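Local structure of CysQ, sulfite synthesis pathway protein (Bacteroides thetaiotaomicron VPI-5482, 3B8B) at residues A27-L32 with G135-V139; K33-I38 with K66-I71; I38-Y42 with E112-G118; V104-D108 with E119-N123; V127-P132 with P271-N275. The protein probably hydrolyses adenosine 3',5'-bisphosphate to AMP and phosphate with the help of magnesium ions, as a member of the inositol monophosphatase superfamily. All blocks are in the same frame, centred on the assembly; numbering follows the deposited sequence. Where two conformers were deposited one is given.

Contact 1: A27-L32 with G135-V139; sequences AIDAAL and GVIYV
Helix 20-43 lies against the mixed six-stranded sheet of the inositol monophosphatase fold, and here its residues A27, I28, A31 and L32 meet V136 and Y138 of strand 131-139. The helix runs nearly along the strand: the two short axes make an angle of 23° and approach to 8.3 Å. The contact is buried and apolar. The two methyl groups of V136 share three helix residues. Its CG2 meets A27 CB at 3.7 Å and also touches I28 CG1. Its CG1 meets A31 CB, again at 3.7 Å. CG1 stands anti to the backbone N of V136 (chi1 -178°), which turns CG2 back toward the start of the segment, where A27 and I28 lie. Alternation along the strand gives this helix-on-sheet packing its pattern, with V136 and Y138 pointing at the helix and I137 pointing away from it. A31 CB lies 4.1 Å from Y138 CB. Beyond it, L32 reaches across the tyrosine at about a right angle. L32 CD2 sits over the centre of one ring face in a CH-pi contact, 3.5 Å from the ring centroid and 12° off the normal. Y138 OH is hydrogen-bonded to I160 O, in a part of the chain beyond the helix and strand. A serine in place of Y138 would probably leave L32 CD2 without the ring face it rests on and I160 O without its hydrogen-bond mate. L145 of strand 144-149 also touches I28, V136 and Y138.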
# COMPACT_ATOMS: atom_id res chain seq x y z
N ALA A 27 11.53 6.00 3.37
CA ALA A 27 10.13 5.66 3.11
C ALA A 27 9.38 5.29 4.39
O ALA A 27 8.25 5.74 4.64
CB ALA A 27 10.07 4.54 2.08
N ILE A 28 10.02 4.49 5.24
CA ILE A 28 9.43 4.09 6.52
C ILE A 28 9.21 5.33 7.39
O ILE A 28 8.13 5.55 7.94
CB ILE A 28 10.32 3.06 7.25
CG1 ILE A 28 10.32 1.73 6.47
CG2 ILE A 28 9.87 2.91 8.71
CD1 ILE A 28 11.28 0.70 6.98
N ASP A 29 10.26 6.15 7.52
CA ASP A 29 10.22 7.40 8.30
C ASP A 29 9.07 8.27 7.81
O ASP A 29 8.24 8.74 8.62
CB ASP A 29 11.59 8.08 8.11
CG ASP A 29 11.86 9.26 9.03
OD1 ASP A 29 11.03 9.62 9.89
OD2 ASP A 29 12.97 9.90 8.86
N ALA A 30 9.02 8.48 6.50
CA ALA A 30 7.98 9.31 5.90
C ALA A 30 6.56 8.77 6.20
O ALA A 30 5.64 9.55 6.50
CB ALA A 30 8.18 9.39 4.42
N ALA A 31 6.39 7.46 6.06
CA ALA A 31 5.07 6.86 6.26
C ALA A 31 4.61 7.08 7.70
O ALA A 31 3.43 7.37 7.96
CB ALA A 31 5.11 5.34 5.94
N LEU A 32 5.51 6.88 8.66
CA LEU A 32 5.15 7.07 10.07
C LEU A 32 4.84 8.53 10.38
O LEU A 32 3.92 8.84 11.14
CB LEU A 32 6.28 6.56 10.95
CG LEU A 32 6.53 5.05 10.86
CD1 LEU A 32 7.84 4.63 11.59
CD2 LEU A 32 5.34 4.23 11.40
N GLY A 135 8.48 -1.02 -0.95
CA GLY A 135 7.17 -0.52 -0.55
C GLY A 135 7.02 -0.42 0.95
O GLY A 135 7.58 -1.20 1.69
N VAL A 136 6.22 0.56 1.37
CA VAL A 136 5.84 0.73 2.76
C VAL A 136 4.37 1.05 2.79
O VAL A 136 3.90 1.94 2.07
CB VAL A 136 6.64 1.88 3.45
CG1 VAL A 136 6.21 1.97 4.94
CG2 VAL A 136 8.14 1.63 3.34
N ILE A 137 3.64 0.32 3.63
CA ILE A 137 2.25 0.65 3.95
C ILE A 137 2.13 0.79 5.45
O ILE A 137 2.56 -0.11 6.19
CB ILE A 137 1.30 -0.44 3.46
CG1 ILE A 137 1.31 -0.46 1.94
CG2 ILE A 137 -0.14 -0.28 4.02
CD1 ILE A 137 0.51 -1.67 1.32
N TYR A 138 1.59 1.92 5.89
CA TYR A 138 1.34 2.15 7.31
C TYR A 138 -0.15 2.31 7.54
O TYR A 138 -0.82 3.04 6.80
CB TYR A 138 2.09 3.37 7.83
CG TYR A 138 2.00 3.55 9.34
CD1 TYR A 138 2.29 2.49 10.22
CD2 TYR A 138 1.65 4.77 9.91
CE1 TYR A 138 2.22 2.66 11.58
CE2 TYR A 138 1.57 4.93 11.27
CZ TYR A 138 1.86 3.89 12.10
OH TYR A 138 1.80 4.09 13.46
N VAL A 139 -0.67 1.59 8.53
CA VAL A 139 -2.08 1.60 8.91
C VAL A 139 -2.17 2.37 10.24
O VAL A 139 -1.94 1.80 11.31
CB VAL A 139 -2.64 0.17 9.10
CG1 VAL A 139 -4.17 0.25 9.24
CG2 VAL A 139 -2.24 -0.74 7.92

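Contact 2: K33-I38 with K66-I71. With SO4 (sulfate ion), chain D.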
# COMPACT_ATOMS: atom_id res chain seq x y z
N LYS A 33 5.64 9.44 9.83
CA LYS A 33 5.39 10.85 10.03
C LYS A 33 4.00 11.24 9.46
O LYS A 33 3.24 11.99 10.11
CB LYS A 33 6.49 11.69 9.37
CG LYS A 33 7.90 11.53 10.00
CD LYS A 33 8.18 12.42 11.13
CE LYS A 33 9.63 12.22 11.69
NZ LYS A 33 10.82 12.44 10.75
N ALA A 34 3.69 10.76 8.26
CA ALA A 34 2.37 11.00 7.67
C ALA A 34 1.28 10.44 8.57
O ALA A 34 0.24 11.08 8.81
CB ALA A 34 2.28 10.38 6.25
N GLY A 35 1.50 9.24 9.05
CA GLY A 35 0.57 8.57 9.95
C GLY A 35 0.22 9.42 11.15
O GLY A 35 -0.95 9.53 11.52
N GLU A 36 1.22 10.02 11.78
CA GLU A 36 1.04 10.91 12.92
C GLU A 36 0.11 12.09 12.58
O GLU A 36 -0.79 12.44 13.35
CB GLU A 36 2.43 11.41 13.37
CG GLU A 36 2.48 12.43 14.48
CD GLU A 36 3.93 12.69 14.94
OE1 GLU A 36 4.89 12.18 14.31
OE2 GLU A 36 4.09 13.42 15.94
N LYS A 37 0.37 12.72 11.43
CA LYS A 37 -0.43 13.86 11.00
C LYS A 37 -1.89 13.45 10.79
O LYS A 37 -2.81 14.16 11.18
CB LYS A 37 0.11 14.50 9.71
CG LYS A 37 1.54 15.07 9.83
CD LYS A 37 1.64 16.14 10.90
CE LYS A 37 3.02 16.77 10.92
NZ LYS A 37 2.93 18.04 11.70
N ILE A 38 -2.07 12.32 10.14
CA ILE A 38 -3.41 11.83 9.85
C ILE A 38 -4.15 11.52 11.14
O ILE A 38 -5.32 11.88 11.31
CB ILE A 38 -3.36 10.57 8.97
CG1 ILE A 38 -2.75 10.89 7.59
CG2 ILE A 38 -4.78 9.98 8.80
CD1 ILE A 38 -2.29 9.62 6.80
N LYS A 66 -1.59 17.37 4.92
CA LYS A 66 -0.54 17.34 5.94
C LYS A 66 0.32 16.07 5.80
O LYS A 66 1.54 16.10 6.03
CB LYS A 66 -1.12 17.46 7.35
CG LYS A 66 -1.77 18.83 7.59
CD LYS A 66 -1.80 19.22 9.05
CE LYS A 66 -2.12 20.73 9.24
NZ LYS A 66 -1.01 21.69 8.89
N ALA A 67 -0.32 14.96 5.43
CA ALA A 67 0.39 13.70 5.18
C ALA A 67 1.36 13.86 4.01
O ALA A 67 2.52 13.45 4.09
CB ALA A 67 -0.61 12.55 4.91
N HIS A 68 0.86 14.44 2.93
CA HIS A 68 1.69 14.70 1.75
C HIS A 68 2.90 15.54 2.12
O HIS A 68 4.03 15.22 1.75
CB HIS A 68 0.89 15.37 0.64
CG HIS A 68 1.73 15.81 -0.50
ND1 HIS A 68 2.07 14.98 -1.55
CD2 HIS A 68 2.36 16.98 -0.73
CE1 HIS A 68 2.86 15.63 -2.38
NE2 HIS A 68 3.04 16.85 -1.92
N GLU A 69 2.67 16.61 2.87
CA GLU A 69 3.75 17.52 3.25
C GLU A 69 4.80 16.81 4.08
O GLU A 69 6.01 17.01 3.86
CB GLU A 69 3.15 18.72 4.00
CG GLU A 69 2.41 19.66 3.05
CD GLU A 69 1.62 20.77 3.77
OE1 GLU A 69 1.58 20.77 5.04
OE2 GLU A 69 1.04 21.64 3.05
N ALA A 70 4.37 15.96 5.02
CA ALA A 70 5.27 15.19 5.88
C ALA A 70 6.12 14.24 5.05
O ALA A 70 7.33 14.08 5.28
CB ALA A 70 4.48 14.41 6.95
N ILE A 71 5.49 13.61 4.08
CA ILE A 71 6.18 12.64 3.24
C ILE A 71 7.21 13.33 2.35
O ILE A 71 8.36 12.90 2.33
CB ILE A 71 5.19 11.83 2.39
CG1 ILE A 71 4.34 10.94 3.30
CG2 ILE A 71 5.92 11.03 1.31
CD1 ILE A 71 3.08 10.35 2.58
S SO4 D . 3.97 19.54 -4.22
O1 SO4 D . 4.72 20.67 -4.76
O2 SO4 D . 2.67 20.03 -3.77
O3 SO4 D . 3.79 18.53 -5.27
O4 SO4 D . 4.70 18.95 -3.09
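K33 begins the contact at its base, where its CB lies 4.2 Å from A70 CB. Its chain then leads away, and NZ forms a salt bridge with D29 one turn back. A34 comes next, at the closest backbone approach: its CA is 4.2 Å from A67 CA. A34 CB touches I71 CG1 at 3.6 Å and A67 CB at 3.9 Å. Alanines on both helices allow this close antiparallel packing, with the short axes 8.0 Å apart and at 156°. K37 lays its CB against K66 CB and its CG over A70 CB. K37 NZ and K66 NZ stay 6.1 Å apart. I38 closes the segment with CG1 against A67 CB at 3.8 Å. On the far side of helix 59-75, H68 ND1 is hydrogen-bonded to S84 OG. H68 NE2 donates an almost straight bond of 2.9 Å to sulfate O4, at the ring edge in plane; the ion is probably from the crystallisation liquor. A leucine at H68 would probably leave O4 and S84 OG without their imidazole mate. The two helices form a layer over the sheet: A34, I38 and I71 rest on V122 of strand 121-128, while A67 and I71 touch P106 of strand 100-108.

Contact 3: I38-Y42 with E112-G118; sequences ILSIY and EFIKRNG. With SO4 (sulfate ion), chain F.
The Y42 ring carries the R116 guanidinium over one face and has F113 O at its edge, in plane. This is a cation-pi contact: R116 CZ lies 4.2 Å from the ring centroid, 10° off the normal. R116 NH1 sits 3.4 Å above the ring plane, offset toward the rim. The contact joins helix 20-43 to the end of helix 110-114, which closes in a Schellman motif with R116 at positive phi. Its two bonds run from R116 N to F113 O and, weakly, from N117 N to E112 O. G118 N gives a further bond to E112 O. The Y42 hydroxyl lies over the turn, with OH 3.4 Å from G118 CA. The F113 ring meets Y42 obliquely, at 49° between planes, the side chains sliding past each other in opposite directions. F113 CG is anti to the backbone N (chi1 -175°), which brings the CD1-CE1 side of the ring against both Y42 and I38. There F113 CE1 touches I38 CG2 at 3.7 Å, while F113 CZ meets I41 CG2 more loosely. F120 meets both rings edge-to-face, and F49 adds a second cation-pi contact to R116. A bend at chi3 folds R116 back over the tyrosine. Its NH1 gives Y42 O a hydrogen bond of 2.8 Å on a carbonyl lone pair, and NH2 adds a weak one of 3.2 Å to the same oxygen.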
# COMPACT_ATOMS: atom_id res chain seq x y z
N ILE A 38 -2.07 12.32 10.14
CA ILE A 38 -3.41 11.83 9.85
C ILE A 38 -4.15 11.52 11.14
O ILE A 38 -5.32 11.88 11.31
CB ILE A 38 -3.36 10.57 8.97
CG1 ILE A 38 -2.75 10.89 7.59
CG2 ILE A 38 -4.78 9.98 8.80
CD1 ILE A 38 -2.29 9.62 6.80
N LEU A 39 -3.49 10.80 12.04
CA LEU A 39 -4.13 10.33 13.26
C LEU A 39 -4.48 11.53 14.16
O LEU A 39 -5.53 11.51 14.83
CB LEU A 39 -3.24 9.28 13.94
CG LEU A 39 -3.82 8.52 15.13
CD1 LEU A 39 -4.97 7.64 14.70
CD2 LEU A 39 -2.75 7.72 15.86
N SER A 40 -3.64 12.56 14.17
CA SER A 40 -3.93 13.73 14.98
C SER A 40 -5.29 14.33 14.59
O SER A 40 -6.07 14.67 15.48
CB SER A 40 -2.83 14.77 14.91
OG SER A 40 -3.12 15.86 15.76
N ILE A 41 -5.58 14.40 13.29
CA ILE A 41 -6.86 14.87 12.78
C ILE A 41 -7.98 13.84 13.06
O ILE A 41 -9.07 14.20 13.52
CB ILE A 41 -6.75 15.21 11.28
CG1 ILE A 41 -5.87 16.46 11.08
CG2 ILE A 41 -8.11 15.45 10.63
CD1 ILE A 41 -5.41 16.56 9.68
N TYR A 42 -7.68 12.56 12.80
CA TYR A 42 -8.70 11.51 12.97
C TYR A 42 -9.20 11.44 14.41
O TYR A 42 -10.40 11.21 14.66
CB TYR A 42 -8.12 10.18 12.54
CG TYR A 42 -9.09 9.01 12.44
CD1 TYR A 42 -9.98 8.89 11.37
CD2 TYR A 42 -9.06 7.97 13.37
CE1 TYR A 42 -10.83 7.80 11.25
CE2 TYR A 42 -9.90 6.89 13.26
CZ TYR A 42 -10.79 6.81 12.21
OH TYR A 42 -11.61 5.69 12.07
N GLU A 112 -13.02 4.83 4.39
CA GLU A 112 -12.52 4.32 5.69
C GLU A 112 -12.24 5.46 6.65
O GLU A 112 -12.48 5.39 7.85
CB GLU A 112 -11.24 3.48 5.50
CG GLU A 112 -11.45 2.14 4.82
CD GLU A 112 -12.16 1.11 5.69
OE1 GLU A 112 -12.00 1.17 6.93
OE2 GLU A 112 -12.89 0.23 5.13
N PHE A 113 -11.71 6.56 6.11
CA PHE A 113 -11.40 7.71 6.91
C PHE A 113 -12.66 8.51 7.29
O PHE A 113 -12.92 8.76 8.47
CB PHE A 113 -10.40 8.62 6.16
CG PHE A 113 -9.93 9.77 6.96
CD1 PHE A 113 -8.81 9.67 7.77
CD2 PHE A 113 -10.62 10.99 6.92
CE1 PHE A 113 -8.38 10.73 8.51
CE2 PHE A 113 -10.21 12.06 7.68
CZ PHE A 113 -9.07 11.93 8.48
N ILE A 114 -13.42 8.93 6.28
CA ILE A 114 -14.54 9.82 6.56
C ILE A 114 -15.68 9.12 7.31
O ILE A 114 -16.30 9.77 8.14
CB ILE A 114 -15.06 10.59 5.31
CG1 ILE A 114 -15.72 9.64 4.31
CG2 ILE A 114 -13.90 11.38 4.70
CD1 ILE A 114 -16.25 10.32 3.08
N LYS A 115 -15.90 7.84 7.05
CA LYS A 115 -16.90 7.07 7.79
C LYS A 115 -16.34 6.46 9.08
O LYS A 115 -17.06 5.80 9.82
CB LYS A 115 -17.47 5.98 6.91
CG LYS A 115 -18.10 6.53 5.64
CD LYS A 115 -18.28 5.44 4.63
CE LYS A 115 -18.97 5.96 3.37
NZ LYS A 115 -19.68 4.89 2.62
N ARG A 116 -15.06 6.71 9.37
CA ARG A 116 -14.43 6.28 10.62
C ARG A 116 -14.50 4.76 10.83
O ARG A 116 -14.71 4.29 11.94
CB ARG A 116 -15.01 7.05 11.80
CG ARG A 116 -14.83 8.59 11.60
CD ARG A 116 -15.28 9.38 12.78
NE ARG A 116 -14.56 9.09 14.01
CZ ARG A 116 -13.30 9.43 14.23
NH1 ARG A 116 -12.60 10.08 13.31
NH2 ARG A 116 -12.74 9.13 15.39
N ASN A 117 -14.30 4.02 9.75
CA ASN A 117 -14.10 2.57 9.82
C ASN A 117 -12.65 2.14 10.07
O ASN A 117 -12.40 1.00 10.45
CB ASN A 117 -14.70 1.92 8.58
CG ASN A 117 -16.21 2.08 8.54
OD1 ASN A 117 -16.87 1.99 9.58
ND2 ASN A 117 -16.77 2.32 7.33
N GLY A 118 -11.71 3.07 9.88
CA GLY A 118 -10.39 2.96 10.46
C GLY A 118 -9.29 2.26 9.66
O GLY A 118 -8.16 2.21 10.16
S SO4 F . -20.14 2.26 -0.48
O1 SO4 F . -19.98 3.55 0.20
O2 SO4 F . -21.44 2.20 -1.14
O3 SO4 F . -19.09 2.11 -1.48
O4 SO4 F . -20.07 1.19 0.52

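Contact 4: V104-D108 with E119-N123; sequences VDPLD and EFTVN
Backbone hydrogen bonds join D105 to N123 and D108 to T121, each an antiparallel hydrogen-bonded pair. In the first, D105 N gives to N123 O and N123 N to D105 O, both at 2.9 Å. In the second, D108 N to T121 O is 2.8 Å, and T121 N returns a bond to D108 O. The register shifts by one residue between the pairs. This is a beta bulge, and segment 104-108 turns a corner at P106 and L107. Two CA-H...O contacts add to the bonds, from V104 CA to N123 O and from L107 CA to T121 O.

Side-chain polar bonds fix the turn and the strand. D105 OD1 accepts from L107 N at 3.1 Å, an Asx turn, the donor coming from above the carboxylate plane. N123 ND2 bonds T121 OG1 at 2.8 Å and passes close to D108 CB. T121 OG1 takes the position between backbone N and carbonyl carbon (chi1 59°), where S223 and S224 also bond to it.

The apolar contact is a light one, L107 CD2 touching F120 CB at 4.1 Å. Separately, V122 CG2 makes a van der Waals contact of 3.4 Å with P106 O, a buried oxygen with no polar partner in the model.

D105, L107 and D108 are predicted magnesium ligands. The bulge leaves D105 and D108 on the same face of the sheet. This is consistent with both facing a shared metal site together with D248, which is also predicted to bind magnesium.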
# COMPACT_ATOMS: atom_id res chain seq x y z
N VAL A 104 3.39 7.60 -4.56
CA VAL A 104 2.87 7.81 -3.20
C VAL A 104 1.38 8.12 -3.15
O VAL A 104 0.90 8.93 -3.94
CB VAL A 104 3.62 9.00 -2.56
CG1 VAL A 104 3.01 9.38 -1.20
CG2 VAL A 104 5.13 8.67 -2.43
N ASP A 105 0.66 7.47 -2.24
CA ASP A 105 -0.65 7.95 -1.84
C ASP A 105 -0.59 8.22 -0.34
O ASP A 105 -0.52 7.28 0.44
CB ASP A 105 -1.80 7.00 -2.17
CG ASP A 105 -3.17 7.63 -1.90
OD1 ASP A 105 -3.24 8.75 -1.33
OD2 ASP A 105 -4.20 7.01 -2.31
N PRO A 106 -0.59 9.49 0.03
CA PRO A 106 -0.46 9.82 1.46
C PRO A 106 -1.59 9.30 2.33
O PRO A 106 -1.40 9.07 3.53
CB PRO A 106 -0.44 11.36 1.47
CG PRO A 106 -0.02 11.73 0.08
CD PRO A 106 -0.66 10.70 -0.80
N LEU A 107 -2.77 9.09 1.76
CA LEU A 107 -3.94 8.66 2.54
C LEU A 107 -4.91 7.99 1.58
O LEU A 107 -5.73 8.65 0.91
CB LEU A 107 -4.58 9.84 3.25
CG LEU A 107 -5.61 9.54 4.35
CD1 LEU A 107 -6.10 10.84 5.00
CD2 LEU A 107 -6.74 8.67 3.87
N ASP A 108 -4.80 6.67 1.51
CA ASP A 108 -5.74 5.85 0.72
C ASP A 108 -6.86 5.32 1.62
O ASP A 108 -6.62 4.87 2.74
CB ASP A 108 -5.08 4.66 0.05
CG ASP A 108 -6.05 3.91 -0.87
OD1 ASP A 108 -6.72 4.58 -1.70
OD2 ASP A 108 -6.21 2.71 -0.67
N GLU A 119 -9.61 1.71 8.49
CA GLU A 119 -8.63 0.90 7.72
C GLU A 119 -8.12 1.63 6.47
O GLU A 119 -8.10 1.10 5.36
CB GLU A 119 -9.17 -0.49 7.43
CG GLU A 119 -9.39 -1.27 8.75
CD GLU A 119 -9.95 -2.68 8.57
OE1 GLU A 119 -10.11 -3.13 7.42
OE2 GLU A 119 -10.23 -3.36 9.62
N PHE A 120 -7.76 2.89 6.69
CA PHE A 120 -7.06 3.70 5.69
C PHE A 120 -5.55 3.54 5.89
O PHE A 120 -5.09 3.09 6.95
CB PHE A 120 -7.49 5.16 5.78
CG PHE A 120 -7.40 5.74 7.17
CD1 PHE A 120 -6.22 6.28 7.67
CD2 PHE A 120 -8.52 5.72 8.01
CE1 PHE A 120 -6.15 6.80 8.95
CE2 PHE A 120 -8.46 6.24 9.28
CZ PHE A 120 -7.28 6.74 9.77
N THR A 121 -4.77 3.91 4.87
CA THR A 121 -3.35 3.62 4.84
C THR A 121 -2.55 4.77 4.21
O THR A 121 -3.07 5.57 3.42
CB THR A 121 -3.05 2.37 3.99
OG1 THR A 121 -3.53 2.60 2.65
CG2 THR A 121 -3.71 1.09 4.56
N VAL A 122 -1.27 4.80 4.56
CA VAL A 122 -0.26 5.59 3.86
C VAL A 122 0.51 4.61 2.97
O VAL A 122 0.87 3.51 3.43
CB VAL A 122 0.71 6.24 4.87
CG1 VAL A 122 1.71 7.15 4.13
CG2 VAL A 122 -0.05 7.05 5.95
N ASN A 123 0.77 5.00 1.72
CA ASN A 123 1.38 4.12 0.71
C ASN A 123 2.56 4.82 0.03
O ASN A 123 2.38 5.88 -0.58
CB ASN A 123 0.38 3.68 -0.37
CG ASN A 123 -0.79 2.94 0.22
OD1 ASN A 123 -0.80 1.72 0.23
ND2 ASN A 123 -1.76 3.69 0.78

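Contact 5: V127-P132 with P271-N275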
# COMPACT_ATOMS: atom_id res chain seq x y z
N VAL A 127 9.73 2.82 -7.37
CA VAL A 127 9.54 2.13 -8.66
C VAL A 127 10.79 2.35 -9.52
O VAL A 127 11.29 3.48 -9.62
CB VAL A 127 8.28 2.65 -9.36
CG1 VAL A 127 8.23 2.18 -10.83
CG2 VAL A 127 7.01 2.21 -8.58
N GLN A 128 11.31 1.26 -10.08
CA GLN A 128 12.46 1.33 -10.95
C GLN A 128 12.18 0.53 -12.21
O GLN A 128 11.78 -0.64 -12.15
CB GLN A 128 13.71 0.80 -10.25
CG GLN A 128 14.99 1.13 -10.97
CD GLN A 128 16.17 1.06 -10.04
OE1 GLN A 128 16.37 0.05 -9.34
NE2 GLN A 128 16.93 2.14 -9.97
N ASN A 129 12.34 1.19 -13.34
CA ASN A 129 12.01 0.60 -14.65
C ASN A 129 10.64 -0.09 -14.62
O ASN A 129 10.47 -1.24 -15.06
CB ASN A 129 13.13 -0.33 -15.10
CG ASN A 129 14.46 0.39 -15.19
OD1 ASN A 129 14.53 1.51 -15.71
ND2 ASN A 129 15.51 -0.23 -14.67
N ALA A 130 9.67 0.65 -14.08
CA ALA A 130 8.25 0.30 -14.10
C ALA A 130 7.86 -0.81 -13.13
O ALA A 130 6.73 -1.26 -13.15
CB ALA A 130 7.81 -0.08 -15.49
N VAL A 131 8.80 -1.23 -12.28
CA VAL A 131 8.58 -2.29 -11.30
C VAL A 131 8.70 -1.70 -9.88
O VAL A 131 9.67 -1.03 -9.59
CB VAL A 131 9.63 -3.40 -11.46
CG1 VAL A 131 9.42 -4.54 -10.43
CG2 VAL A 131 9.64 -3.94 -12.91
N PRO A 132 7.75 -1.99 -8.99
CA PRO A 132 7.90 -1.56 -7.60
C PRO A 132 8.93 -2.42 -6.89
O PRO A 132 8.75 -3.64 -6.76
CB PRO A 132 6.49 -1.76 -6.99
CG PRO A 132 5.71 -2.37 -8.01
CD PRO A 132 6.50 -2.71 -9.20
N PRO A 271 2.76 -8.62 -14.60
CA PRO A 271 2.36 -7.81 -13.46
C PRO A 271 1.88 -6.41 -13.85
O PRO A 271 2.14 -5.94 -14.97
CB PRO A 271 3.64 -7.70 -12.62
CG PRO A 271 4.52 -8.76 -13.13
CD PRO A 271 4.19 -8.98 -14.54
N LEU A 272 1.17 -5.75 -12.93
CA LEU A 272 0.90 -4.31 -13.11
C LEU A 272 2.22 -3.58 -13.37
O LEU A 272 3.24 -3.91 -12.76
CB LEU A 272 0.27 -3.72 -11.87
CG LEU A 272 -1.17 -4.06 -11.51
CD1 LEU A 272 -1.56 -3.36 -10.17
CD2 LEU A 272 -2.11 -3.67 -12.62
N ARG A 273 2.18 -2.60 -14.27
CA ARG A 273 3.35 -1.77 -14.59
C ARG A 273 3.09 -0.34 -14.15
O ARG A 273 1.94 0.08 -14.03
CB ARG A 273 3.62 -1.78 -16.10
CG ARG A 273 3.83 -3.16 -16.70
CD ARG A 273 4.80 -3.98 -15.88
NE ARG A 273 5.24 -5.21 -16.53
CZ ARG A 273 6.16 -6.03 -16.00
NH1 ARG A 273 6.72 -5.74 -14.83
NH2 ARG A 273 6.53 -7.13 -16.65
N TYR A 274 4.17 0.42 -13.93
CA TYR A 274 4.07 1.73 -13.31
C TYR A 274 4.75 2.83 -14.11
O TYR A 274 5.49 2.56 -15.07
CB TYR A 274 4.59 1.67 -11.87
CG TYR A 274 3.78 0.72 -11.03
CD1 TYR A 274 4.06 -0.64 -11.00
CD2 TYR A 274 2.67 1.17 -10.31
CE1 TYR A 274 3.26 -1.54 -10.26
CE2 TYR A 274 1.89 0.29 -9.58
CZ TYR A 274 2.17 -1.07 -9.57
OH TYR A 274 1.35 -1.92 -8.82
N ASN A 275 4.43 4.06 -13.71
CA ASN A 275 4.83 5.28 -14.39
C ASN A 275 4.32 5.29 -15.83
O ASN A 275 4.99 5.75 -16.76
CB ASN A 275 6.34 5.50 -14.35
CG ASN A 275 6.71 6.96 -14.63
OD1 ASN A 275 5.92 7.86 -14.36
ND2 ASN A 275 7.92 7.19 -15.13
O HOH W 1 5.92 -3.97 -12.81
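This contact packs a beta hairpin turn against a loop: A130 and its neighbours meet R273 and Y274 at one end of the six-stranded sheet. Strands 121-128 and 131-139 are joined here by a type I' turn from Q128 to V131. The loop follows strand 261-265. The backbones come closest at A130 and Y274, whose CA atoms are 4.5 Å apart. Y274 N gives A130 O a weak hydrogen bond of 3.2 Å. The same oxygen accepts from a water at 2.8 Å. That water also donates to L272 O and accepts from R273 NH1 at 2.8 Å, in the plane of the guanidinium. It thus links one carbonyl of the turn to two groups of the loop. R273 lies alongside V131, pointing the same way, with NH1 3.9 Å from V131 CG2.

The tyrosine fills the other side. Y274 CG is anti to its own carbonyl carbon (chi1 -62°), which sends the ring along toward P132. There P132 CG touches Y274 CE1 at 3.4 Å, the two side chains crossing at about a right angle. A130 O lies at the ring edge, in plane. Nearer the backbone, V127 CG1 meets Y274 CB at 3.8 Å.

Helix 246-258 lies beyond the ring: H253 and T249 bond the Y274 hydroxyl, and A250 touches its side chain. I103 of strand 100-108 touches both V127 and Y274, and L272 packs on strands 261-265 and 280-288.

Overall arrangement
Contacts 1, 2 and 3 follow helix 20-43 along its length, first on the sheet, then on helix 59-75, then on the end of helix 110-114. I38 is shared by contacts 2 and 3. It also reaches contact 4, where its CD1 lies 3.5 Å from V122 CG2. Contact 4 itself holds D105, L107 and D108 of the predicted metal site, its centre about 7 Å from that of the chain. Y138 O is 2.9 Å from V122 N, which joins contacts 1 and 4 within the sheet. Contact 5 lies at the other end of the same strands, its centre about 30 Å from that of contact 3. The Y274 side chain remains about 8 Å from that of D248.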